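Local coordinates for Lin1840 protein (Listeria innocua serovar 6a, PDB 4ZOC) that probably hydrolyses terminal, non-reducing beta-D-glucosyl residues with release of beta-D-glucose, as a family 3 glycosidase involved in beta-1,2-glucan metabolism, at residues Ala90-Ile93 against His94-Thr98; Ala119-Ser122 against Ala123-Thr127; Pro145-Gly148 against Arg149-Glu152; Asp404-Gly407 against Gly408-Tyr412; Tyr412-Glu415 against Lys416-Ile419. The protein carries 2 engineered substitutions. All coordinates share one frame; numbering follows the deposited sequence.

Contact 1 (Ala90-Ile93 against His94-Thr98); sequences ADVI and HGYKT
V92 meets the loop at G95 and Y96 with two methyls that do different work. CG1, set opposite the backbone N (chi1 -163°), lies against the main chain, V92 CG1 being 3.7 Å from G95 O. The same branch continues onto the next residue, with V92 CG1 4.0 Å from Y96 CB. The second branch slants toward the aromatic ring, where V92 CG2 stands 4.1 Å from Y96 CD1. Behind the valine lie S122 and A126 of helix 112-128, and V92 O accepts a hydrogen bond from T134 OG1. The tyrosine is fixed at its far end too, its hydroxyl bonding to D129 and H131.

I93 comes next and touches H94 with its CG2 branch, I93 CG2 being 4.0 Å from H94 CD2, while its CG1 arm runs away from the loop. The imidazole is anchored beyond the segment: ND1 bonds to F100 O and NE2 to G408 O. The chain can swing from H94 to Y96 because G95 takes a positive phi of 122°, where a side chain would press on the preceding carbonyl.

Such a buried, irregular loop at the C-terminal end of strand 87-90, third in chain order of the eight parallel strands, is characteristic of the active-site end of a TIM barrel; the I93 side chain lies about 9 Å from a bound glucose.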
loop_
_atom_site.group_PDB
_atom_site.type_symbol
_atom_site.label_atom_id
_atom_site.label_comp_id
_atom_site.label_asym_id
_atom_site.label_seq_id
_atom_site.Cartn_x
_atom_site.Cartn_y
_atom_site.Cartn_z
ATOM N N ALA A 90 -15.097 28.932 -4.212
ATOM C CA ALA A 90 -16.004 28.044 -3.467
ATOM C C ALA A 90 -15.828 26.608 -3.910
ATOM O O ALA A 90 -15.285 26.341 -4.986
ATOM C CB ALA A 90 -17.439 28.479 -3.702
ATOM N N ASP A 91 -16.313 25.696 -3.082
ATOM C CA ASP A 91 -16.330 24.265 -3.438
ATOM C C ASP A 91 -17.609 23.906 -4.193
ATOM O O ASP A 91 -18.621 23.652 -3.553
ATOM C CB ASP A 91 -16.220 23.453 -2.152
ATOM C CG ASP A 91 -14.794 23.532 -1.579
ATOM O OD1 ASP A 91 -13.838 22.991 -2.206
ATOM O OD2 ASP A 91 -14.654 24.095 -0.550
ATOM N N VAL A 92 -17.547 23.965 -5.535
ATOM C CA VAL A 92 -18.572 23.502 -6.446
ATOM C C VAL A 92 -18.063 22.253 -7.128
ATOM O O VAL A 92 -17.354 22.294 -8.096
ATOM C CB VAL A 92 -19.071 24.649 -7.381
ATOM C CG1 VAL A 92 -20.390 24.239 -7.998
ATOM C CG2 VAL A 92 -19.047 25.935 -6.548
ATOM N N ILE A 93 -18.415 21.113 -6.533
ATOM C CA ILE A 93 -17.706 19.837 -6.798
ATOM C C ILE A 93 -18.492 18.984 -7.757
ATOM O O ILE A 93 -17.944 18.374 -8.683
ATOM C CB ILE A 93 -17.446 19.071 -5.489
ATOM C CG1 ILE A 93 -16.754 20.016 -4.437
ATOM C CG2 ILE A 93 -16.727 17.734 -5.757
ATOM C CD1 ILE A 93 -15.513 20.727 -5.005
ATOM N N HIS A 94 -19.759 18.888 -7.518
ATOM C CA HIS A 94 -20.662 18.134 -8.428
ATOM C C HIS A 94 -22.010 18.783 -8.431
ATOM O O HIS A 94 -23.076 18.114 -8.398
ATOM C CB HIS A 94 -20.732 16.635 -8.076
ATOM C CG HIS A 94 -21.169 16.352 -6.668
ATOM N ND1 HIS A 94 -22.406 15.847 -6.367
ATOM C CD2 HIS A 94 -20.510 16.416 -5.498
ATOM C CE1 HIS A 94 -22.529 15.686 -5.066
ATOM N NE2 HIS A 94 -21.397 16.051 -4.509
ATOM N N GLY A 95 -21.972 20.098 -8.564
ATOM C CA GLY A 95 -23.198 20.867 -8.631
ATOM C C GLY A 95 -23.255 21.902 -7.525
ATOM O O GLY A 95 -22.617 21.742 -6.430
ATOM N N TYR A 96 -24.022 22.981 -7.819
ATOM C CA TYR A 96 -24.228 24.040 -6.909
ATOM C C TYR A 96 -25.495 23.813 -6.104
ATOM O O TYR A 96 -25.454 23.204 -5.014
ATOM C CB TYR A 96 -24.153 25.446 -7.593
ATOM C CG TYR A 96 -24.096 26.560 -6.585
ATOM C CD1 TYR A 96 -22.949 26.782 -5.819
ATOM C CD2 TYR A 96 -25.142 27.445 -6.415
ATOM C CE1 TYR A 96 -22.887 27.769 -4.885
ATOM C CE2 TYR A 96 -25.087 28.453 -5.499
ATOM C CZ TYR A 96 -23.949 28.609 -4.682
ATOM O OH TYR A 96 -23.884 29.598 -3.731
ATOM N N LYS A 97 -26.637 24.301 -6.607
ATOM C CA LYS A 97 -27.965 24.007 -6.004
ATOM C C LYS A 97 -28.624 22.832 -6.677
ATOM O O LYS A 97 -29.260 21.996 -5.962
ATOM C CB LYS A 97 -28.912 25.212 -6.025
ATOM C CG LYS A 97 -28.400 26.279 -5.117
ATOM C CD LYS A 97 -28.973 26.189 -3.741
ATOM C CE LYS A 97 -28.270 27.224 -2.869
ATOM N NZ LYS A 97 -28.543 26.813 -1.438
ATOM N N THR A 98 -28.473 22.712 -8.005
ATOM C CA THR A 98 -28.845 21.482 -8.681
ATOM C C THR A 98 -27.686 20.488 -8.545
ATOM O O THR A 98 -26.587 20.709 -9.146
ATOM C CB THR A 98 -29.205 21.679 -10.173
ATOM O OG1 THR A 98 -30.146 22.754 -10.299
ATOM C CG2 THR A 98 -29.806 20.322 -10.754
#

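Contact 2 (Ala119-Ser122 against Ala123-Thr127); sequences AEVS and ALEAT
A119 and A123 begin a run of regular alpha-helical bonds within helix 112-128. Each amide reaches the carbonyl four residues earlier: A123 N is 2.9 Å from A119 O. L124 N repeats this at 2.9 Å from E120 O, and E125 N at 3.0 Å from V121 O. A126 N closes the series, 2.8 Å from S122 O.

A side chain joins in one turn later. T127 OG1 donates back to A123 O over 2.7 Å, so this carbonyl takes both the hydroxyl and the T127 amide. The torsion behind it is chi1 59°, which folds the hydroxyl back toward the preceding turn; R354 NH1 also bonds to OG1.

The van der Waals contacts follow the same four-residue spacing. E125 CG lies 3.4 Å from V121 O, and the carboxyl end runs on past the valine, with V121 CG1 4.3 Å from E125 CD. A126 CB sits close, 3.2 Å from S122 O. A119 and S122 pack on Y172 of helix 158-173, and V121 touches S363 and K366 of helix 361-374.

Polar ends are answered along or beyond the helix. S122 OG bonds to M118 O, and E120 pairs with R116. Buried E125 has K97 N on OE1, with L359 N and T98 OG1 on OE2. Three polar groups shared between both oxygens would probably keep this carboxylate ionised despite its burial, and they tie helix 112-128 to the loops that carry K97, T98 and L359.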
loop_
_atom_site.group_PDB
_atom_site.type_symbol
_atom_site.label_atom_id
_atom_site.label_comp_id
_atom_site.label_asym_id
_atom_site.label_seq_id
_atom_site.Cartn_x
_atom_site.Cartn_y
_atom_site.Cartn_z
ATOM N N ALA A 119 -20.552 20.479 -15.325
ATOM C CA ALA A 119 -19.758 21.640 -14.938
ATOM C C ALA A 119 -20.346 22.967 -15.461
ATOM O O ALA A 119 -20.300 23.998 -14.781
ATOM C CB ALA A 119 -18.380 21.412 -15.434
ATOM N N GLU A 120 -20.910 22.951 -16.687
ATOM C CA GLU A 120 -21.625 24.138 -17.169
ATOM C C GLU A 120 -22.806 24.603 -16.278
ATOM O O GLU A 120 -22.910 25.801 -15.974
ATOM C CB GLU A 120 -22.048 23.926 -18.635
ATOM C CG GLU A 120 -22.706 25.166 -19.250
ATOM C CD GLU A 120 -22.891 24.891 -20.710
ATOM O OE1 GLU A 120 -23.935 24.376 -21.028
ATOM O OE2 GLU A 120 -21.969 25.091 -21.521
ATOM N N VAL A 121 -23.671 23.668 -15.866
ATOM C CA VAL A 121 -24.758 24.008 -14.981
ATOM C C VAL A 121 -24.240 24.531 -13.633
ATOM O O VAL A 121 -24.747 25.500 -13.077
ATOM C CB VAL A 121 -25.743 22.858 -14.806
ATOM C CG1 VAL A 121 -26.763 23.161 -13.746
ATOM C CG2 VAL A 121 -26.418 22.510 -16.109
ATOM N N SER A 122 -23.234 23.877 -13.099
ATOM C CA SER A 122 -22.632 24.243 -11.848
ATOM C C SER A 122 -22.187 25.702 -11.924
ATOM O O SER A 122 -22.444 26.476 -11.014
ATOM C CB SER A 122 -21.423 23.375 -11.627
ATOM O OG SER A 122 -21.806 22.004 -11.335
ATOM N N ALA A 123 -21.480 26.034 -13.007
ATOM C CA ALA A 123 -20.977 27.409 -13.197
ATOM C C ALA A 123 -22.099 28.418 -13.417
ATOM O O ALA A 123 -22.028 29.500 -12.887
ATOM C CB ALA A 123 -19.985 27.497 -14.332
ATOM N N LEU A 124 -23.133 28.027 -14.153
ATOM C CA LEU A 124 -24.301 28.910 -14.345
ATOM C C LEU A 124 -24.870 29.320 -12.984
ATOM O O LEU A 124 -25.148 30.489 -12.714
ATOM C CB LEU A 124 -25.356 28.111 -15.197
ATOM C CG LEU A 124 -26.744 28.781 -15.254
ATOM C CD1 LEU A 124 -26.700 29.955 -16.211
ATOM C CD2 LEU A 124 -27.790 27.774 -15.611
ATOM N N GLU A 125 -25.041 28.331 -12.122
ATOM C CA GLU A 125 -25.587 28.561 -10.789
ATOM C C GLU A 125 -24.655 29.246 -9.804
ATOM O O GLU A 125 -25.067 30.172 -9.101
ATOM C CB GLU A 125 -26.083 27.210 -10.207
ATOM C CG GLU A 125 -27.260 26.618 -11.004
ATOM C CD GLU A 125 -27.872 25.437 -10.323
ATOM O OE1 GLU A 125 -27.195 24.825 -9.452
ATOM O OE2 GLU A 125 -29.050 25.102 -10.650
ATOM N N ALA A 126 -23.379 28.820 -9.806
ATOM C CA ALA A 126 -22.400 29.308 -8.874
ATOM C C ALA A 126 -22.124 30.776 -9.199
ATOM O O ALA A 126 -22.039 31.593 -8.264
ATOM C CB ALA A 126 -21.108 28.514 -8.962
ATOM N N THR A 127 -22.041 31.116 -10.485
ATOM C CA THR A 127 -21.844 32.552 -10.836
ATOM C C THR A 127 -23.038 33.377 -10.458
ATOM O O THR A 127 -22.886 34.545 -10.118
ATOM C CB THR A 127 -21.467 32.718 -12.317
ATOM O OG1 THR A 127 -22.489 32.164 -13.178
ATOM C CG2 THR A 127 -20.112 32.048 -12.608
#

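Contact 3 (Pro145-Gly148 against Arg149-Glu152); sequences PRWG and RVME
R149 lays its aliphatic stem across one face of the W147 indole. Its CB makes a CH-pi contact, 3.3 Å from the centroid of the W147 six-membered ring and only 4° off the normal. Further out, R149 CD rests 3.6 Å from W147 CZ2, and the chain then bends at chi3, carrying the guanidinium off the ring. The indole is held from elsewhere as well, through its NE1 bond to E204 and an edge-to-face meeting with Y196.

V150 turns its amide back to the same tryptophan: V150 N donates to W147 O over 3.3 Å, nearly straight at 172° but from well above the carbonyl plane. Both valine methyls press on that oxygen from the same side, V150 CG1 being 3.4 Å from W147 O. M151 follows, its CG 3.4 Å from G148 O.

E152 ends the segment, its amide bonding to R149 O and its carboxylate held side-on by R149. R149 NE is 2.8 Å from E152 OE2, and R149 NH2 is 2.9 Å from E152 OE1, the latter on the syn lone pair.

Bridged by an ion pair three residues apart, this 3-10 turn follows strand 133-134 of the TIM barrel and belongs to the surroundings of the sugar site, the R149 side chain lying about 6 Å from a bound glucose.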
loop_
_atom_site.group_PDB
_atom_site.type_symbol
_atom_site.label_atom_id
_atom_site.label_comp_id
_atom_site.label_asym_id
_atom_site.label_seq_id
_atom_site.Cartn_x
_atom_site.Cartn_y
_atom_site.Cartn_z
ATOM N N PRO A 145 -10.266 2.286 -1.937
ATOM C CA PRO A 145 -11.557 2.726 -1.521
ATOM C C PRO A 145 -11.783 2.896 -0.021
ATOM O O PRO A 145 -12.882 3.337 0.383
ATOM C CB PRO A 145 -12.478 1.676 -2.117
ATOM C CG PRO A 145 -11.677 0.479 -2.281
ATOM C CD PRO A 145 -10.247 0.919 -2.478
ATOM N N ARG A 146 -10.772 2.617 0.824
ATOM C CA ARG A 146 -10.874 3.001 2.282
ATOM C C ARG A 146 -10.936 4.491 2.384
ATOM O O ARG A 146 -11.632 5.049 3.264
ATOM C CB ARG A 146 -9.681 2.469 3.057
ATOM C CG ARG A 146 -9.742 0.984 3.229
ATOM C CD ARG A 146 -8.451 0.429 3.784
ATOM N NE ARG A 146 -7.337 0.567 2.850
ATOM C CZ ARG A 146 -6.150 -0.010 3.018
ATOM N NH1 ARG A 146 -5.885 -0.719 4.090
ATOM N NH2 ARG A 146 -5.208 0.129 2.093
ATOM N N TRP A 147 -10.242 5.187 1.499
ATOM C CA TRP A 147 -10.151 6.668 1.520
ATOM C C TRP A 147 -11.488 7.255 1.134
ATOM O O TRP A 147 -12.027 7.019 0.018
ATOM C CB TRP A 147 -9.124 7.109 0.452
ATOM C CG TRP A 147 -8.635 8.492 0.533
ATOM C CD1 TRP A 147 -8.209 9.126 1.637
ATOM C CD2 TRP A 147 -8.466 9.430 -0.541
ATOM N NE1 TRP A 147 -7.728 10.368 1.343
ATOM C CE2 TRP A 147 -7.842 10.591 0.022
ATOM C CE3 TRP A 147 -8.649 9.361 -1.922
ATOM C CZ2 TRP A 147 -7.473 11.720 -0.752
ATOM C CZ3 TRP A 147 -8.334 10.461 -2.687
ATOM C CH2 TRP A 147 -7.737 11.637 -2.107
ATOM N N GLY A 148 -12.024 8.120 2.005
ATOM C CA GLY A 148 -13.327 8.714 1.764
ATOM C C GLY A 148 -13.434 9.607 0.564
ATOM O O GLY A 148 -14.506 9.774 -0.008
ATOM N N ARG A 149 -12.312 10.151 0.167
ATOM C CA ARG A 149 -12.248 11.112 -0.973
ATOM C C ARG A 149 -12.261 10.451 -2.355
ATOM O O ARG A 149 -12.308 11.161 -3.333
ATOM C CB ARG A 149 -11.023 12.026 -0.803
ATOM C CG ARG A 149 -11.039 12.711 0.558
ATOM C CD ARG A 149 -10.051 13.884 0.644
ATOM N NE ARG A 149 -10.679 15.002 -0.048
ATOM C CZ ARG A 149 -10.461 16.295 0.175
ATOM N NH1 ARG A 149 -9.567 16.718 1.064
ATOM N NH2 ARG A 149 -11.174 17.169 -0.522
ATOM N N VAL A 150 -12.341 9.116 -2.466
ATOM C CA VAL A 150 -12.561 8.474 -3.730
ATOM C C VAL A 150 -13.814 9.046 -4.384
ATOM O O VAL A 150 -13.870 9.075 -5.628
ATOM C CB VAL A 150 -12.644 6.919 -3.697
ATOM C CG1 VAL A 150 -11.301 6.351 -3.219
ATOM C CG2 VAL A 150 -13.753 6.414 -2.816
ATOM N N MET A 151 -14.797 9.495 -3.593
ATOM C CA MET A 151 -16.055 9.991 -4.190
ATOM C C MET A 151 -15.830 11.200 -5.094
ATOM O O MET A 151 -16.665 11.497 -5.912
ATOM C CB MET A 151 -17.059 10.387 -3.108
ATOM C CG MET A 151 -16.531 11.459 -2.108
ATOM S SD MET A 151 -17.657 12.828 -1.777
ATOM C CE MET A 151 -17.774 13.548 -3.393
ATOM N N GLU A 152 -14.723 11.896 -4.883
ATOM C CA GLU A 152 -14.359 13.137 -5.626
ATOM C C GLU A 152 -13.631 12.880 -6.910
ATOM O O GLU A 152 -13.492 13.786 -7.697
ATOM C CB GLU A 152 -13.497 14.044 -4.755
ATOM C CG GLU A 152 -14.190 14.569 -3.511
ATOM C CD GLU A 152 -13.161 15.065 -2.528
ATOM O OE1 GLU A 152 -12.503 16.085 -2.822
ATOM O OE2 GLU A 152 -13.059 14.461 -1.432
#

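Contact 4 (Asp404-Gly407 against Gly408-Tyr412); sequences DILG and GWNVY
G407 O is gripped by a water that links it to N410. The water donates to G407 O over 2.6 Å and accepts from N410 ND2 at 2.9 Å, joining the two ends of the bend through G408 and W409. The asparagine also comes close directly, N410 CB lying 3.4 Å from G407 O. Its amide is swung into place by a chi1 of 166°, which puts CG opposite the backbone N, beside L406. There the nitrogen packs against the leucine, with N410 ND2 3.4 Å from L406 CD1 and 3.6 Å from L406 CB. The other end of the amide serves the chain ahead, OD1 accepting from G413 N, so the flat group is held from two directions.

This is a loop of the family 3 C-terminal domain, following strand 393-397, and it brings W409 into the glucose pocket, where its side chain touches the bound sugar. G407 shapes the approach with a positive phi of 91°, a conformation that a residue with a CB could hardly adopt here. At the end of the segment, the Y412 ring stacks on Y96 of the TIM barrel and the Y412 carbonyl accepts a hydrogen bond from K97 NZ.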
loop_
_atom_site.group_PDB
_atom_site.type_symbol
_atom_site.label_atom_id
_atom_site.label_comp_id
_atom_site.label_asym_id
_atom_site.label_seq_id
_atom_site.Cartn_x
_atom_site.Cartn_y
_atom_site.Cartn_z
ATOM N N ASP A 404 -30.795 11.646 2.464
ATOM C CA ASP A 404 -29.339 11.743 2.273
ATOM C C ASP A 404 -28.905 11.035 0.972
ATOM O O ASP A 404 -28.256 9.952 0.970
ATOM C CB ASP A 404 -28.626 11.205 3.485
ATOM C CG ASP A 404 -27.111 11.434 3.454
ATOM O OD1 ASP A 404 -26.571 12.163 2.578
ATOM O OD2 ASP A 404 -26.462 10.820 4.314
ATOM N N ILE A 405 -29.247 11.654 -0.126
ATOM C CA ILE A 405 -28.917 11.135 -1.502
ATOM C C ILE A 405 -28.203 12.135 -2.387
ATOM O O ILE A 405 -27.969 11.825 -3.553
ATOM C CB ILE A 405 -30.163 10.571 -2.293
ATOM C CG1 ILE A 405 -31.394 11.433 -2.111
ATOM C CG2 ILE A 405 -30.503 9.156 -1.768
ATOM C CD1 ILE A 405 -31.268 12.828 -2.663
ATOM N N LEU A 406 -27.766 13.275 -1.813
ATOM C CA LEU A 406 -27.109 14.341 -2.596
ATOM C C LEU A 406 -25.629 14.151 -2.653
ATOM O O LEU A 406 -24.993 14.727 -3.532
ATOM C CB LEU A 406 -27.385 15.730 -2.044
ATOM C CG LEU A 406 -28.902 16.127 -1.912
ATOM C CD1 LEU A 406 -29.026 17.537 -1.369
ATOM C CD2 LEU A 406 -29.605 15.962 -3.212
ATOM N N GLY A 407 -25.083 13.315 -1.793
ATOM C CA GLY A 407 -23.646 13.036 -1.755
ATOM C C GLY A 407 -22.867 13.893 -0.856
ATOM O O GLY A 407 -23.291 14.949 -0.477
ATOM N N GLY A 408 -21.667 13.463 -0.574
ATOM C CA GLY A 408 -20.680 14.298 0.065
ATOM C C GLY A 408 -20.186 15.416 -0.855
ATOM O O GLY A 408 -20.455 15.445 -2.078
ATOM N N TRP A 409 -19.476 16.360 -0.269
ATOM C CA TRP A 409 -19.023 17.530 -0.986
ATOM C C TRP A 409 -20.201 18.218 -1.701
ATOM O O TRP A 409 -20.171 18.617 -2.862
ATOM C CB TRP A 409 -17.842 17.192 -1.882
ATOM C CG TRP A 409 -16.571 17.235 -1.137
ATOM C CD1 TRP A 409 -15.751 16.156 -0.843
ATOM C CD2 TRP A 409 -15.960 18.376 -0.530
ATOM N NE1 TRP A 409 -14.702 16.563 -0.082
ATOM C CE2 TRP A 409 -14.791 17.923 0.131
ATOM C CE3 TRP A 409 -16.279 19.739 -0.480
ATOM C CZ2 TRP A 409 -13.922 18.806 0.802
ATOM C CZ3 TRP A 409 -15.392 20.633 0.192
ATOM C CH2 TRP A 409 -14.267 20.180 0.825
ATOM N N ASN A 410 -21.226 18.398 -0.914
ATOM C CA ASN A 410 -22.405 19.149 -1.321
ATOM C C ASN A 410 -22.611 20.321 -0.345
ATOM O O ASN A 410 -23.278 20.198 0.657
ATOM C CB ASN A 410 -23.622 18.230 -1.338
ATOM C CG ASN A 410 -24.880 19.004 -1.427
ATOM O OD1 ASN A 410 -24.950 19.970 -2.170
ATOM N ND2 ASN A 410 -25.857 18.633 -0.635
ATOM N N VAL A 411 -21.961 21.434 -0.611
ATOM C CA VAL A 411 -21.872 22.582 0.296
ATOM C C VAL A 411 -23.116 23.448 0.222
ATOM O O VAL A 411 -23.496 24.055 1.231
ATOM C CB VAL A 411 -20.556 23.385 0.059
ATOM C CG1 VAL A 411 -20.441 24.640 0.898
ATOM C CG2 VAL A 411 -19.342 22.499 0.359
ATOM N N TYR A 412 -23.776 23.469 -0.940
ATOM C CA TYR A 412 -24.823 24.438 -1.212
ATOM C C TYR A 412 -26.187 23.853 -1.535
ATOM O O TYR A 412 -27.172 24.550 -1.417
ATOM C CB TYR A 412 -24.373 25.358 -2.345
ATOM C CG TYR A 412 -23.161 26.180 -1.973
ATOM C CD1 TYR A 412 -23.293 27.375 -1.256
ATOM C CD2 TYR A 412 -21.872 25.776 -2.365
ATOM C CE1 TYR A 412 -22.156 28.131 -0.938
ATOM C CE2 TYR A 412 -20.705 26.512 -2.021
ATOM C CZ TYR A 412 -20.874 27.707 -1.312
ATOM O OH TYR A 412 -19.829 28.512 -0.933
HETATM O O HOH W 1 -25.221 16.163 0.840
#

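Contact 5 (Tyr412-Glu415 against Lys416-Ile419); sequences YGEE and KDGI
E414 and E415 turn their carbonyls toward amides three residues on, D417 N lying 3.1 Å from E414 O and G418 N lying 2.9 Å from E415 O. Two such successive bonds make a short 3-10 turn, here in the surface loop between strand 393-397 and helix 421-426 of the family 3 C-terminal domain. Both donors stand well above the carbonyl planes, consistent with the tight three-residue spacing.

On this turn the side chains of E414, K416 and D417 build a salt-bridge network. E414 and K416 run side by side in the same direction, and the ion pair between E414 OE1 and K416 NZ spans 3.5 Å. The lysine's last carbon is closer than its charge, K416 CE being 3.1 Å from E414 OE1. Beyond CG the chain is extended and bends at its last torsion (chi4 56°), which turns K416 NZ toward D417 OD1, a weak hydrogen bond of 3.2 Å.

The lysine thus sits between two acids that would otherwise tend to repel, for E414 OE2 comes within 3.9 Å of D417 OD2, with the carboxylate planes 74° apart. A further positive charge, K97 NZ, forms a long and weak ion pair with E414 OE2. E415 points the other way, packing on P403, D404 and L406, while D417 O accepts from R364 NH2.

A water ties D417 back to the start of the turn: it accepts from E414 N at 2.8 Å and donates to D417 OD2 at 2.9 Å.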
loop_
_atom_site.group_PDB
_atom_site.type_symbol
_atom_site.label_atom_id
_atom_site.label_comp_id
_atom_site.label_asym_id
_atom_site.label_seq_id
_atom_site.Cartn_x
_atom_site.Cartn_y
_atom_site.Cartn_z
ATOM N N TYR A 412 -23.776 23.469 -0.940
ATOM C CA TYR A 412 -24.823 24.438 -1.212
ATOM C C TYR A 412 -26.187 23.853 -1.535
ATOM O O TYR A 412 -27.172 24.550 -1.417
ATOM C CB TYR A 412 -24.373 25.358 -2.345
ATOM C CG TYR A 412 -23.161 26.180 -1.973
ATOM C CD1 TYR A 412 -23.293 27.375 -1.256
ATOM C CD2 TYR A 412 -21.872 25.776 -2.365
ATOM C CE1 TYR A 412 -22.156 28.131 -0.938
ATOM C CE2 TYR A 412 -20.705 26.512 -2.021
ATOM C CZ TYR A 412 -20.874 27.707 -1.312
ATOM O OH TYR A 412 -19.829 28.512 -0.933
ATOM N N GLY A 413 -26.257 22.567 -1.843
ATOM C CA GLY A 413 -27.492 21.925 -2.239
ATOM C C GLY A 413 -28.329 21.539 -1.027
ATOM O O GLY A 413 -27.794 21.222 0.070
ATOM N N GLU A 414 -29.624 21.578 -1.200
ATOM C CA GLU A 414 -30.562 21.348 -0.093
ATOM C C GLU A 414 -31.335 20.026 -0.262
ATOM O O GLU A 414 -31.955 19.724 -1.304
ATOM C CB GLU A 414 -31.550 22.519 0.062
ATOM C CG GLU A 414 -30.843 23.878 0.194
ATOM C CD GLU A 414 -31.806 25.019 0.251
ATOM O OE1 GLU A 414 -32.548 25.069 1.256
ATOM O OE2 GLU A 414 -31.839 25.850 -0.711
ATOM N N GLU A 415 -31.394 19.276 0.833
ATOM C CA GLU A 415 -32.122 18.031 0.815
ATOM C C GLU A 415 -33.646 18.165 0.524
ATOM O O GLU A 415 -34.223 17.317 -0.140
ATOM C CB GLU A 415 -31.834 17.180 2.074
ATOM C CG GLU A 415 -30.431 16.604 2.021
ATOM C CD GLU A 415 -30.073 15.738 3.180
ATOM O OE1 GLU A 415 -30.912 15.619 4.076
ATOM O OE2 GLU A 415 -28.909 15.213 3.225
ATOM N N LYS A 416 -34.239 19.272 0.915
ATOM C CA LYS A 416 -35.667 19.477 0.731
ATOM C C LYS A 416 -36.055 19.527 -0.726
ATOM O O LYS A 416 -37.199 19.177 -1.124
ATOM C CB LYS A 416 -36.115 20.732 1.491
ATOM C CG LYS A 416 -35.551 22.034 0.935
ATOM C CD LYS A 416 -36.227 23.226 1.614
ATOM C CE LYS A 416 -35.609 24.553 1.207
ATOM N NZ LYS A 416 -35.636 24.733 -0.267
ATOM N N ASP A 417 -35.070 19.900 -1.564
ATOM C CA ASP A 417 -35.239 19.942 -3.030
ATOM C C ASP A 417 -34.914 18.637 -3.751
ATOM O O ASP A 417 -35.164 18.533 -4.952
ATOM C CB ASP A 417 -34.313 21.007 -3.670
ATOM C CG ASP A 417 -34.455 22.417 -3.116
ATOM O OD1 ASP A 417 -35.556 22.900 -2.922
ATOM O OD2 ASP A 417 -33.393 23.099 -2.938
ATOM N N GLY A 418 -34.336 17.662 -3.050
ATOM C CA GLY A 418 -33.955 16.396 -3.607
ATOM C C GLY A 418 -35.183 15.489 -3.650
ATOM O O GLY A 418 -36.154 15.649 -2.900
ATOM N N ILE A 419 -35.071 14.439 -4.445
ATOM C CA ILE A 419 -36.155 13.500 -4.575
ATOM C C ILE A 419 -35.691 12.189 -3.976
ATOM O O ILE A 419 -34.760 11.538 -4.537
ATOM C CB ILE A 419 -36.551 13.294 -6.046
ATOM C CG1 ILE A 419 -36.898 14.617 -6.797
ATOM C CG2 ILE A 419 -37.702 12.280 -6.195
ATOM C CD1 ILE A 419 -38.028 15.392 -6.241
HETATM O O HOH W 2 -30.696 22.282 -3.691
#

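Overall arrangement
Along the chain the contacts come in numerical order, the first three in the TIM-barrel domain and the last two in the C-terminal domain, where contacts 4 and 5 share Y412. Space regroups them. Contact 1 is the hub: its centre lies about 8 Å from that of contact 2 on helix 112-128, about 9 Å from that of contact 4 and about 12 Å from that of contact 5, and it touches all three. Contact 3 stands apart, about 24 Å from contact 2 between centres, yet touches contact 4 beside W409. The loop after strand 393-397 thus meets those after strands 87-90 and 133-134 across the domain boundary, so both domains contribute to the surroundings of the bound glucose.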